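Local structure of ribose-phosphate pyrophosphokinase (Thermus thermophilus, 7PN0) at residues Glu266-Thr272 against Lys280-Val286; Tyr153-Val158 against Val242-Ala246; Arg1-Ile5 against Ile294-His298; Val123-Thr127 against Leu289-Ile294. The protein probably catalyses transfer of the diphosphate group of ATP to ribose 5-phosphate, making phosphoribosyl diphosphate (PRPP). All coordinates share one frame. Where two conformers were deposited one is given. Residues are numbered along the deposited sequence.

Contact 1: Glu266-Thr272 against Lys280-Val286; sequences EVAATDT and KLRTLTV
The carboxylate of Asp-271 bridges two residues of the facing segment. Its OD1 accepts Val-286 N at 2.9 Å, and its OD2 accepts the hydroxyl OG1 of Thr-285 at 2.7 Å. Asp-271 has a p rotamer, and Val-286 is the N-cap of the next helix. Residues 266-270 and 281-284 run parallel in extended conformation. Their axes approach to 4.5 Å and cross at -29°. The register sets Val-267 beside Leu-281, Ala-268 beside Arg-282 and Ala-269 beside Thr-283. The hydrogen bonds alternate in the parallel-sheet pattern: Val-267 N donates to Lys-280 O (2.9 Å), Arg-282 N to Val-267 O (2.8 Å), Ala-269 N to Arg-282 O (3.1 Å) and Leu-284 N to Ala-269 O (2.9 Å). Val-267 and Leu-281 point to the face covered by helix 255-261, with Val-267 CB 3.9 Å from Leu-281 CD2. Ala-268 and Leu-284 point to the face covered by helix 147-157, with Ala-268 CB 4.0 Å from Leu-284 CD1. At the start, Glu-266 OE2 forms a salt bridge to Arg-282 NH1 at 2.8 Å. Glu-266 OE2 has a second salt bridge, to Arg-157, and OE1 is hydrogen-bonded to Tyr-153 OH. Thr-270 OG1 accepts Thr-272 N at 3.1 Å, an ST turn, and is hydrogen-bonded to Thr-247 O. This is the parallel edge of the mixed sheet in the C-terminal, PRTase-like domain.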
loop_
_atom_site.group_PDB
_atom_site.type_symbol
_atom_site.label_atom_id
_atom_site.label_comp_id
_atom_site.label_asym_id
_atom_site.label_seq_id
_atom_site.Cartn_x
_atom_site.Cartn_y
_atom_site.Cartn_z
ATOM N N GLU A 266 -18.818 -5.900 46.509
ATOM C CA GLU A 266 -19.236 -5.019 45.412
ATOM C C GLU A 266 -18.288 -5.241 44.248
ATOM O O GLU A 266 -17.100 -5.560 44.496
ATOM C CB GLU A 266 -19.186 -3.578 45.883
ATOM C CG GLU A 266 -19.867 -2.615 44.965
ATOM C CD GLU A 266 -20.127 -1.288 45.664
ATOM O OE1 GLU A 266 -19.316 -0.395 45.541
ATOM O OE2 GLU A 266 -21.144 -1.192 46.355
ATOM N N VAL A 267 -18.801 -5.013 43.052
ATOM C CA VAL A 267 -18.003 -5.138 41.804
ATOM C C VAL A 267 -18.272 -3.876 40.995
ATOM O O VAL A 267 -19.444 -3.639 40.633
ATOM C CB VAL A 267 -18.371 -6.415 41.041
ATOM C CG1 VAL A 267 -17.518 -6.557 39.780
ATOM C CG2 VAL A 267 -18.233 -7.643 41.944
ATOM N N ALA A 268 -17.226 -3.107 40.757
ATOM C CA ALA A 268 -17.296 -1.839 40.013
ATOM C C ALA A 268 -16.591 -2.040 38.672
ATOM O O ALA A 268 -15.530 -2.691 38.645
ATOM C CB ALA A 268 -16.665 -0.731 40.807
ATOM N N ALA A 269 -17.143 -1.434 37.628
ATOM C CA ALA A 269 -16.544 -1.421 36.280
ATOM C C ALA A 269 -16.961 -0.125 35.620
ATOM O O ALA A 269 -17.927 0.508 36.099
ATOM C CB ALA A 269 -16.977 -2.628 35.530
ATOM N N THR A 270 -16.243 0.301 34.583
ATOM C CA THR A 270 -16.629 1.517 33.852
ATOM C C THR A 270 -17.817 1.174 32.937
ATOM O O THR A 270 -18.301 -0.016 32.886
ATOM C CB THR A 270 -15.438 2.096 33.068
ATOM O OG1 THR A 270 -15.321 1.268 31.902
ATOM C CG2 THR A 270 -14.177 2.200 33.889
ATOM N N ASP A 271 -18.212 2.158 32.145
ATOM C CA ASP A 271 -19.312 2.017 31.175
ATOM C C ASP A 271 -18.709 1.901 29.772
ATOM O O ASP A 271 -19.408 2.205 28.810
ATOM C CB ASP A 271 -20.346 3.138 31.325
ATOM C CG ASP A 271 -19.820 4.567 31.369
ATOM O OD1 ASP A 271 -18.592 4.765 31.284
ATOM O OD2 ASP A 271 -20.662 5.490 31.494
ATOM N N THR A 272 -17.460 1.454 29.621
ATOM C CA THR A 272 -16.939 1.139 28.250
ATOM C C THR A 272 -17.901 0.155 27.561
ATOM O O THR A 272 -18.077 0.207 26.311
ATOM C CB THR A 272 -15.519 0.544 28.266
ATOM O OG1 THR A 272 -15.503 -0.590 29.118
ATOM C CG2 THR A 272 -14.432 1.494 28.697
ATOM N N LYS A 280 -25.001 -5.869 43.513
ATOM C CA LYS A 280 -23.650 -5.496 44.017
ATOM C C LYS A 280 -22.829 -4.832 42.897
ATOM O O LYS A 280 -21.635 -4.566 43.130
ATOM C CB LYS A 280 -22.979 -6.739 44.594
ATOM C CG LYS A 280 -23.804 -7.426 45.677
ATOM C CD LYS A 280 -23.054 -8.468 46.450
ATOM C CE LYS A 280 -23.000 -9.792 45.721
ATOM N NZ LYS A 280 -21.996 -10.708 46.304
ATOM N N LEU A 281 -23.438 -4.554 41.750
ATOM C CA LEU A 281 -22.702 -3.941 40.603
ATOM C C LEU A 281 -22.714 -2.411 40.727
ATOM O O LEU A 281 -23.746 -1.861 41.009
ATOM C CB LEU A 281 -23.334 -4.454 39.310
ATOM C CG LEU A 281 -23.252 -5.969 39.095
ATOM C CD1 LEU A 281 -23.736 -6.321 37.702
ATOM C CD2 LEU A 281 -21.842 -6.490 39.314
ATOM N N ARG A 282 -21.572 -1.753 40.538
ATOM C CA ARG A 282 -21.436 -0.277 40.526
ATOM C C ARG A 282 -20.799 0.163 39.197
ATOM O O ARG A 282 -19.926 -0.577 38.671
ATOM C CB ARG A 282 -20.577 0.164 41.700
ATOM C CG ARG A 282 -20.719 1.635 42.061
ATOM C CD ARG A 282 -21.881 1.899 43.008
ATOM N NE ARG A 282 -21.470 2.753 44.126
ATOM C CZ ARG A 282 -21.649 2.468 45.428
ATOM N NH1 ARG A 282 -22.251 1.350 45.818
ATOM N NH2 ARG A 282 -21.247 3.326 46.348
ATOM N N THR A 283 -21.214 1.320 38.691
ATOM C CA THR A 283 -20.690 1.879 37.429
ATOM C C THR A 283 -19.792 3.084 37.695
ATOM O O THR A 283 -20.162 3.961 38.480
ATOM C CB THR A 283 -21.835 2.237 36.488
ATOM O OG1 THR A 283 -22.550 1.043 36.204
ATOM C CG2 THR A 283 -21.320 2.856 35.203
ATOM N N LEU A 284 -18.638 3.123 37.035
ATOM C CA LEU A 284 -17.659 4.222 37.122
ATOM C C LEU A 284 -17.619 4.849 35.723
ATOM O O LEU A 284 -17.020 4.250 34.790
ATOM C CB LEU A 284 -16.276 3.698 37.533
ATOM C CG LEU A 284 -16.220 2.690 38.687
ATOM C CD1 LEU A 284 -14.792 2.189 38.887
ATOM C CD2 LEU A 284 -16.769 3.306 39.990
ATOM N N THR A 285 -18.298 5.964 35.523
ATOM C CA THR A 285 -18.456 6.501 34.149
ATOM C C THR A 285 -17.098 7.013 33.636
ATOM O O THR A 285 -16.342 7.648 34.378
ATOM C CB THR A 285 -19.583 7.522 34.033
ATOM O OG1 THR A 285 -19.623 7.716 32.615
ATOM C CG2 THR A 285 -19.352 8.806 34.793
ATOM N N VAL A 286 -16.785 6.706 32.379
ATOM C CA VAL A 286 -15.571 7.229 31.704
ATOM C C VAL A 286 -16.017 8.121 30.549
ATOM O O VAL A 286 -15.150 8.554 29.789
ATOM C CB VAL A 286 -14.642 6.086 31.246
ATOM C CG1 VAL A 286 -13.965 5.430 32.438
ATOM C CG2 VAL A 286 -15.385 5.063 30.425
#

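Contact 2: Tyr153-Val158 against Val242-Ala246; sequences YFATRV and VYAAA
Helix 153-157 runs roughly antiparallel to strand 242-246 and packs over it, with the axes 10.5 Å apart at closest and 154° between their directions. The nearest CA atoms, of Val-158 and Tyr-243, are 8.2 Å apart. Tyr-153 points toward the strand with chi1 t. Its CD2 is 4.5 Å from Ala-245 CB, its OH is 3.8 Å from Tyr-243 CD2, and that hydroxyl bonds to Glu-266. Phe-154, chi1 m, brings its CZ to 3.6 Å from Ala-245 CB. Its CE1 is 3.7 Å from Tyr-243 CB. Arg-157 sets one face of its guanidinium over Tyr-243 CE2. Arg-157 NH2 lies 3.3 Å from Tyr-243 OH, at a poor angle for a hydrogen bond; its salt bridge is to Glu-266. Val-158, chi1 m, places CG1 3.6 Å from the Tyr-243 ring centroid, a CH-pi contact over the ring face. With no hydrogen bond between the segments, helix 147-157 packs on the mixed sheet through aromatic and aliphatic contacts, with the Arg-157 guanidinium at the edge of the Tyr-243 ring.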
loop_
_atom_site.group_PDB
_atom_site.type_symbol
_atom_site.label_atom_id
_atom_site.label_comp_id
_atom_site.label_asym_id
_atom_site.label_seq_id
_atom_site.Cartn_x
_atom_site.Cartn_y
_atom_site.Cartn_z
ATOM N N TYR A 153 -12.591 5.398 42.956
ATOM C CA TYR A 153 -13.715 4.553 43.398
ATOM C C TYR A 153 -13.351 3.956 44.757
ATOM O O TYR A 153 -14.098 4.136 45.743
ATOM C CB TYR A 153 -14.011 3.421 42.415
ATOM C CG TYR A 153 -14.774 2.283 43.042
ATOM C CD1 TYR A 153 -16.103 2.439 43.411
ATOM C CD2 TYR A 153 -14.171 1.069 43.298
ATOM C CE1 TYR A 153 -16.811 1.399 43.984
ATOM C CE2 TYR A 153 -14.855 0.033 43.909
ATOM C CZ TYR A 153 -16.186 0.198 44.265
ATOM O OH TYR A 153 -16.864 -0.860 44.826
ATOM N N PHE A 154 -12.229 3.242 44.825
ATOM C CA PHE A 154 -11.846 2.547 46.076
ATOM C C PHE A 154 -11.652 3.593 47.188
ATOM O O PHE A 154 -12.094 3.335 48.325
ATOM C CB PHE A 154 -10.581 1.701 45.901
ATOM C CG PHE A 154 -10.760 0.390 45.189
ATOM C CD1 PHE A 154 -11.537 -0.632 45.717
ATOM C CD2 PHE A 154 -10.129 0.168 43.967
ATOM C CE1 PHE A 154 -11.665 -1.846 45.058
ATOM C CE2 PHE A 154 -10.271 -1.043 43.308
ATOM C CZ PHE A 154 -11.024 -2.050 43.859
ATOM N N ALA A 155 -10.945 4.685 46.932
ATOM C CA ALA A 155 -10.694 5.753 47.927
ATOM C C ALA A 155 -12.044 6.249 48.482
ATOM O O ALA A 155 -12.061 6.621 49.661
ATOM C CB ALA A 155 -9.910 6.913 47.367
ATOM N N THR A 156 -13.134 6.229 47.694
ATOM C CA THR A 156 -14.444 6.731 48.183
ATOM C C THR A 156 -15.299 5.636 48.815
ATOM O O THR A 156 -16.369 6.002 49.330
ATOM C CB THR A 156 -15.243 7.440 47.097
ATOM O OG1 THR A 156 -15.664 6.480 46.145
ATOM C CG2 THR A 156 -14.451 8.558 46.478
ATOM N N ARG A 157 -14.890 4.371 48.786
ATOM C CA ARG A 157 -15.784 3.238 49.134
ATOM C C ARG A 157 -15.277 2.419 50.314
ATOM O O ARG A 157 -16.125 1.739 50.939
ATOM C CB ARG A 157 -15.971 2.264 47.963
ATOM C CG ARG A 157 -17.183 2.599 47.106
ATOM C CD ARG A 157 -18.542 2.005 47.502
ATOM N NE ARG A 157 -18.605 1.443 48.830
ATOM C CZ ARG A 157 -19.568 0.656 49.284
ATOM N NH1 ARG A 157 -20.581 0.306 48.513
ATOM N NH2 ARG A 157 -19.500 0.213 50.522
ATOM N N VAL A 158 -13.967 2.341 50.528
ATOM C CA VAL A 158 -13.394 1.319 51.437
ATOM C C VAL A 158 -12.579 2.022 52.517
ATOM O O VAL A 158 -12.121 3.158 52.334
ATOM C CB VAL A 158 -12.564 0.236 50.709
ATOM C CG1 VAL A 158 -13.342 -0.472 49.603
ATOM C CG2 VAL A 158 -11.252 0.790 50.188
ATOM N N VAL A 242 -13.976 -8.507 50.434
ATOM C CA VAL A 242 -13.319 -8.311 49.105
ATOM C C VAL A 242 -14.174 -7.340 48.284
ATOM O O VAL A 242 -15.373 -7.546 48.204
ATOM C CB VAL A 242 -13.078 -9.626 48.339
ATOM C CG1 VAL A 242 -12.162 -9.358 47.154
ATOM C CG2 VAL A 242 -12.463 -10.714 49.210
ATOM N N TYR A 243 -13.545 -6.282 47.772
ATOM C CA TYR A 243 -14.100 -5.344 46.770
ATOM C C TYR A 243 -13.331 -5.558 45.478
ATOM O O TYR A 243 -12.114 -5.685 45.570
ATOM C CB TYR A 243 -13.937 -3.893 47.207
ATOM C CG TYR A 243 -14.899 -3.508 48.299
ATOM C CD1 TYR A 243 -14.685 -3.887 49.621
ATOM C CD2 TYR A 243 -16.026 -2.756 48.008
ATOM C CE1 TYR A 243 -15.597 -3.551 50.618
ATOM C CE2 TYR A 243 -16.913 -2.372 49.002
ATOM C CZ TYR A 243 -16.703 -2.783 50.305
ATOM O OH TYR A 243 -17.607 -2.410 51.252
ATOM N N ALA A 244 -14.023 -5.644 44.352
ATOM C CA ALA A 244 -13.385 -5.927 43.046
ATOM C C ALA A 244 -13.699 -4.774 42.112
ATOM O O ALA A 244 -14.816 -4.225 42.205
ATOM C CB ALA A 244 -13.895 -7.193 42.477
ATOM N N ALA A 245 -12.776 -4.469 41.206
ATOM C CA ALA A 245 -13.025 -3.486 40.147
ATOM C C ALA A 245 -12.325 -3.938 38.875
ATOM O O ALA A 245 -11.356 -4.722 38.949
ATOM C CB ALA A 245 -12.588 -2.124 40.602
ATOM N N ALA A 246 -12.820 -3.464 37.749
ATOM C CA ALA A 246 -12.213 -3.708 36.428
ATOM C C ALA A 246 -12.534 -2.510 35.559
ATOM O O ALA A 246 -13.508 -1.775 35.896
ATOM C CB ALA A 246 -12.741 -4.987 35.809
#

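Contact 3: Arg1-Ile5 against Ile294-His298; sequences RPLLI and IWRIH
Here the C-terminal helix 287-299 packs on the parallel sheet of the N-terminal PRTase-like domain, at strand 3-7, one of its two outermost strands within the chain. The helix follows strand 281-284 of the other sheet, so it joins the two domains. Residues 3-5 are extended and 294-298 are helical. The short axes come within 10.3 Å, with 142° between their directions. The nearest CA atoms are those of Leu-3 and His-298, 6.9 Å apart.

Apolar packing centres on Leu-3, which has chi1 t and chi2 p and points toward the helix. Its CD1 is 3.9 Å from Ile-294 CG2. Its CD2 reaches the edge of the Trp-295 ring, 3.9 Å from CE3. Two residues further along the strand, Ile-5 CD1 lies 4.2 Å from Ile-294 CD1. Phe-53 of the adjacent strand 51-55 and Ile-18 of helix 12-21 also touch Ile-294.

The surface end is more polar. The Arg-1 side chain leads away from the helix and comes close to Arg-1 of neighbouring subunits, a meeting of like charges.

His-298, with chi1 t, makes two kinds of contact. Leu-3 CB stands over its ring face in a CH-pi contact, 3.7 Å from the centroid. At the ring edge, His-298 NE2 donates a hydrogen bond to Arg-1 O at 3.1 Å.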
loop_
_atom_site.group_PDB
_atom_site.type_symbol
_atom_site.label_atom_id
_atom_site.label_comp_id
_atom_site.label_asym_id
_atom_site.label_seq_id
_atom_site.Cartn_x
_atom_site.Cartn_y
_atom_site.Cartn_z
ATOM N N ARG A 1 -12.733 22.713 10.566
ATOM C CA ARG A 1 -13.063 21.273 10.708
ATOM C C ARG A 1 -13.947 21.110 11.940
ATOM O O ARG A 1 -13.445 21.099 13.055
ATOM C CB ARG A 1 -11.791 20.416 10.771
ATOM C CG ARG A 1 -11.059 20.415 9.433
ATOM C CD ARG A 1 -9.818 19.559 9.299
ATOM N NE ARG A 1 -9.343 19.632 7.923
ATOM C CZ ARG A 1 -8.213 19.086 7.475
ATOM N NH1 ARG A 1 -7.892 19.202 6.201
ATOM N NH2 ARG A 1 -7.395 18.447 8.298
ATOM N N PRO A 2 -15.284 21.023 11.772
ATOM C CA PRO A 2 -16.171 20.772 12.896
ATOM C C PRO A 2 -15.879 19.424 13.579
ATOM O O PRO A 2 -15.586 18.457 12.920
ATOM C CB PRO A 2 -17.565 20.786 12.260
ATOM C CG PRO A 2 -17.309 20.466 10.803
ATOM C CD PRO A 2 -16.017 21.196 10.506
ATOM N N LEU A 3 -16.040 19.402 14.896
ATOM C CA LEU A 3 -15.965 18.169 15.691
ATOM C C LEU A 3 -17.333 17.471 15.630
ATOM O O LEU A 3 -18.328 18.057 16.026
ATOM C CB LEU A 3 -15.576 18.600 17.105
ATOM C CG LEU A 3 -15.568 17.502 18.165
ATOM C CD1 LEU A 3 -14.724 16.319 17.739
ATOM C CD2 LEU A 3 -15.045 18.071 19.480
ATOM N N LEU A 4 -17.390 16.227 15.192
ATOM C CA LEU A 4 -18.638 15.484 14.971
ATOM C C LEU A 4 -18.526 14.112 15.624
ATOM O O LEU A 4 -17.519 13.387 15.410
ATOM C CB LEU A 4 -18.868 15.356 13.475
ATOM C CG LEU A 4 -19.027 16.669 12.688
ATOM C CD1 LEU A 4 -19.302 16.358 11.225
ATOM C CD2 LEU A 4 -20.185 17.504 13.232
ATOM N N ILE A 5 -19.536 13.738 16.399
ATOM C CA ILE A 5 -19.480 12.449 17.122
ATOM C C ILE A 5 -20.701 11.637 16.711
ATOM O O ILE A 5 -21.796 12.228 16.569
ATOM C CB ILE A 5 -19.287 12.662 18.639
ATOM C CG1 ILE A 5 -19.349 11.355 19.413
ATOM C CG2 ILE A 5 -20.196 13.726 19.228
ATOM C CD1 ILE A 5 -18.569 11.410 20.704
ATOM N N ILE A 294 -11.163 13.313 23.446
ATOM C CA ILE A 294 -11.642 13.692 22.092
ATOM C C ILE A 294 -11.402 15.191 21.925
ATOM O O ILE A 294 -10.856 15.586 20.868
ATOM C CB ILE A 294 -13.087 13.236 21.840
ATOM C CG1 ILE A 294 -13.160 11.711 21.719
ATOM C CG2 ILE A 294 -13.687 13.919 20.634
ATOM C CD1 ILE A 294 -14.562 11.146 21.833
ATOM N N TRP A 295 -11.772 16.004 22.924
ATOM C CA TRP A 295 -11.568 17.478 22.857
ATOM C C TRP A 295 -10.086 17.758 22.549
ATOM O O TRP A 295 -9.773 18.548 21.634
ATOM C CB TRP A 295 -12.053 18.146 24.151
ATOM C CG TRP A 295 -11.876 19.633 24.100
ATOM C CD1 TRP A 295 -11.049 20.398 24.868
ATOM C CD2 TRP A 295 -12.541 20.529 23.195
ATOM N NE1 TRP A 295 -11.171 21.715 24.516
ATOM C CE2 TRP A 295 -12.043 21.823 23.465
ATOM C CE3 TRP A 295 -13.467 20.360 22.150
ATOM C CZ2 TRP A 295 -12.458 22.939 22.733
ATOM C CZ3 TRP A 295 -13.865 21.463 21.416
ATOM C CH2 TRP A 295 -13.376 22.737 21.722
ATOM N N ARG A 296 -9.189 17.056 23.224
ATOM C CA ARG A 296 -7.738 17.311 23.109
ATOM C C ARG A 296 -7.209 16.759 21.782
ATOM O O ARG A 296 -6.405 17.441 21.159
ATOM C CB ARG A 296 -7.039 16.685 24.300
ATOM C CG ARG A 296 -7.373 17.447 25.559
ATOM C CD ARG A 296 -6.522 17.035 26.700
ATOM N NE ARG A 296 -7.034 17.696 27.900
ATOM C CZ ARG A 296 -6.318 17.888 28.981
ATOM N NH1 ARG A 296 -5.067 17.477 29.016
ATOM N NH2 ARG A 296 -6.849 18.484 30.029
ATOM N N ILE A 297 -7.697 15.615 21.322
ATOM C CA ILE A 297 -7.308 15.112 19.970
ATOM C C ILE A 297 -7.678 16.164 18.919
ATOM O O ILE A 297 -6.859 16.461 18.077
ATOM C CB ILE A 297 -7.987 13.756 19.688
ATOM C CG1 ILE A 297 -7.430 12.659 20.579
ATOM C CG2 ILE A 297 -7.847 13.376 18.232
ATOM C CD1 ILE A 297 -8.329 11.458 20.787
ATOM N N HIS A 298 -8.924 16.627 18.944
ATOM C CA HIS A 298 -9.505 17.663 18.049
ATOM C C HIS A 298 -8.690 18.970 18.078
ATOM O O HIS A 298 -8.466 19.544 17.001
ATOM C CB HIS A 298 -10.967 17.971 18.405
ATOM C CG HIS A 298 -11.602 18.908 17.443
ATOM N ND1 HIS A 298 -12.109 20.185 17.830
ATOM C CD2 HIS A 298 -11.734 18.838 16.112
ATOM C CE1 HIS A 298 -12.562 20.785 16.749
ATOM N NE2 HIS A 298 -12.353 19.987 15.691
#

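Contact 4: Val123-Thr127 against Leu289-Ile294; sequences VLTMT and LFAEAI. With SO4 (sulfate ion), chain F.
Leu-124, Phe-290 and Met-126 bury most of the surface in this contact. Strand 123-126 is extended and segment 289-294 is helical. Their axes approach to 10.1 Å, with 153° between their directions. The closest CA pair is Leu-124 and Ile-294, at 8.1 Å.

Leu-124 points at the helix with chi1 t and chi2 p. Its CD2 is 3.5 Å from Ile-294 CG1 and 3.9 Å from Phe-290 CD2. Its CD1 lies 4.1 Å from Ala-293 CB. Phe-290 leaves the helix sideways with chi1 m, and its ring then swings toward the strand. Phe-290 CZ comes 3.7 Å from Met-126 CB. Met-126, extended through chi1 and chi2 (both t) with chi3 m, runs past the ring. Met-126 SD is 5.3 Å from the Phe-290 centroid in an oblique Met-aromatic contact, and Met-126 CE reaches Leu-289 CD2 at 3.7 Å. No hydrogen bond links the segments. Ile-18 of helix 12-21 and Leu-144 of strand 141-144 add to the apolar layer.

After the strand Thr-127 turns with a positive phi (43°). Its OG1 donates to O2 of a sulfate ion, probably from the crystallisation liquor, at 2.6 Å. Ser-145, Ala-146 and Arg-175 also bind this ion. The packing is that of a helix covering an inner strand of the parallel alpha/beta sheet in the N-terminal PRTase-like domain.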
loop_
_atom_site.group_PDB
_atom_site.type_symbol
_atom_site.label_atom_id
_atom_site.label_comp_id
_atom_site.label_asym_id
_atom_site.label_seq_id
_atom_site.Cartn_x
_atom_site.Cartn_y
_atom_site.Cartn_z
ATOM N N VAL A 123 -7.176 5.726 16.445
ATOM C CA VAL A 123 -7.993 4.938 17.397
ATOM C C VAL A 123 -7.865 5.649 18.740
ATOM O O VAL A 123 -6.786 6.158 19.039
ATOM C CB VAL A 123 -7.559 3.461 17.506
ATOM C CG1 VAL A 123 -8.260 2.726 18.609
ATOM C CG2 VAL A 123 -7.794 2.731 16.215
ATOM N N LEU A 124 -8.945 5.634 19.492
ATOM C CA LEU A 124 -9.028 6.081 20.908
ATOM C C LEU A 124 -9.630 4.922 21.687
ATOM O O LEU A 124 -10.728 4.512 21.311
ATOM C CB LEU A 124 -9.899 7.345 21.032
ATOM C CG LEU A 124 -10.153 7.828 22.466
ATOM C CD1 LEU A 124 -8.839 8.093 23.169
ATOM C CD2 LEU A 124 -11.088 9.043 22.471
ATOM N N THR A 125 -8.917 4.405 22.691
ATOM C CA THR A 125 -9.368 3.191 23.392
ATOM C C THR A 125 -8.974 3.303 24.855
ATOM O O THR A 125 -8.240 4.207 25.211
ATOM C CB THR A 125 -8.877 1.921 22.680
ATOM O OG1 THR A 125 -9.465 0.761 23.255
ATOM C CG2 THR A 125 -7.377 1.733 22.699
ATOM N N MET A 126 -9.358 2.313 25.642
ATOM C CA MET A 126 -9.060 2.331 27.094
ATOM C C MET A 126 -8.713 0.912 27.523
ATOM O O MET A 126 -9.357 -0.020 27.063
ATOM C CB MET A 126 -10.225 2.881 27.909
ATOM C CG MET A 126 -10.031 2.766 29.415
ATOM S SD MET A 126 -11.417 3.552 30.322
ATOM C CE MET A 126 -10.924 5.264 30.260
ATOM N N THR A 127 -7.745 0.792 28.403
ATOM C CA THR A 127 -7.368 -0.497 29.023
ATOM C C THR A 127 -7.342 -1.624 27.973
ATOM O O THR A 127 -8.122 -2.619 28.086
ATOM C CB THR A 127 -8.261 -0.808 30.228
ATOM O OG1 THR A 127 -8.336 0.329 31.097
ATOM C CG2 THR A 127 -7.738 -2.013 30.981
ATOM N N LEU A 289 -13.955 11.389 30.690
ATOM C CA LEU A 289 -12.544 11.207 30.281
ATOM C C LEU A 289 -12.476 11.009 28.770
ATOM O O LEU A 289 -11.615 11.621 28.126
ATOM C CB LEU A 289 -11.918 10.031 31.013
ATOM C CG LEU A 289 -10.435 9.807 30.693
ATOM C CD1 LEU A 289 -9.601 11.062 30.954
ATOM C CD2 LEU A 289 -9.904 8.625 31.453
ATOM N N PHE A 290 -13.355 10.209 28.178
ATOM C CA PHE A 290 -13.314 10.075 26.694
ATOM C C PHE A 290 -13.611 11.427 26.035
ATOM O O PHE A 290 -12.969 11.799 25.039
ATOM C CB PHE A 290 -14.297 9.004 26.226
ATOM C CG PHE A 290 -13.708 7.622 26.222
ATOM C CD1 PHE A 290 -13.711 6.825 27.356
ATOM C CD2 PHE A 290 -13.196 7.101 25.045
ATOM C CE1 PHE A 290 -13.182 5.542 27.328
ATOM C CE2 PHE A 290 -12.707 5.812 25.017
ATOM C CZ PHE A 290 -12.672 5.046 26.159
ATOM N N ALA A 291 -14.582 12.169 26.576
ATOM C CA ALA A 291 -14.919 13.505 26.032
ATOM C C ALA A 291 -13.696 14.437 26.098
ATOM O O ALA A 291 -13.397 15.095 25.096
ATOM C CB ALA A 291 -16.111 14.054 26.737
ATOM N N GLU A 292 -12.971 14.460 27.201
ATOM C CA GLU A 292 -11.769 15.298 27.358
ATOM C C GLU A 292 -10.717 14.846 26.340
ATOM O O GLU A 292 -10.077 15.715 25.758
ATOM C CB GLU A 292 -11.221 15.248 28.783
ATOM C CG GLU A 292 -10.168 16.309 29.061
ATOM C CD GLU A 292 -10.606 17.722 28.710
ATOM O OE1 GLU A 292 -11.785 18.039 28.950
ATOM O OE2 GLU A 292 -9.777 18.494 28.152
ATOM N N ALA A 293 -10.484 13.532 26.204
ATOM C CA ALA A 293 -9.496 13.015 25.223
ATOM C C ALA A 293 -9.896 13.469 23.806
ATOM O O ALA A 293 -9.043 13.993 23.051
ATOM C CB ALA A 293 -9.416 11.510 25.368
ATOM N N ILE A 294 -11.163 13.313 23.446
ATOM C CA ILE A 294 -11.642 13.692 22.092
ATOM C C ILE A 294 -11.402 15.191 21.925
ATOM O O ILE A 294 -10.856 15.586 20.868
ATOM C CB ILE A 294 -13.087 13.236 21.840
ATOM C CG1 ILE A 294 -13.160 11.711 21.719
ATOM C CG2 ILE A 294 -13.687 13.919 20.634
ATOM C CD1 ILE A 294 -14.562 11.146 21.833
HETATM S S SO4 F . -4.912 0.547 32.553
HETATM O O1 SO4 F . -3.952 1.622 32.530
HETATM O O2 SO4 F . -6.232 1.131 32.447
HETATM O O3 SO4 F . -4.816 -0.205 33.827
HETATM O O4 SO4 F . -4.700 -0.318 31.443
#

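How the contacts relate
Contacts 2 and 4 are buried, while contacts 1 and 3 are partly so. Contacts 1 and 2 share the mixed sheet, where strands 266-270 and 241-246 are neighbours. Glu-266 ties them, with OE1 2.6 Å from Tyr-153 OH and OE2 in a 2.7 Å salt bridge to Arg-157 NH1. Contacts 3 and 4 use helix 287-299 against the parallel sheet and share Ile-294. Contact 1 leads into that helix and touches contact 4, with Val-286 CG1 3.7 Å from Met-126 CE. The chemistry follows the place. Contact 1 is held mainly by backbone hydrogen bonds, with a salt bridge and aspartate bonds at its ends; contacts 2 and 4 by apolar packing; contact 3 by packing plus one histidine bond.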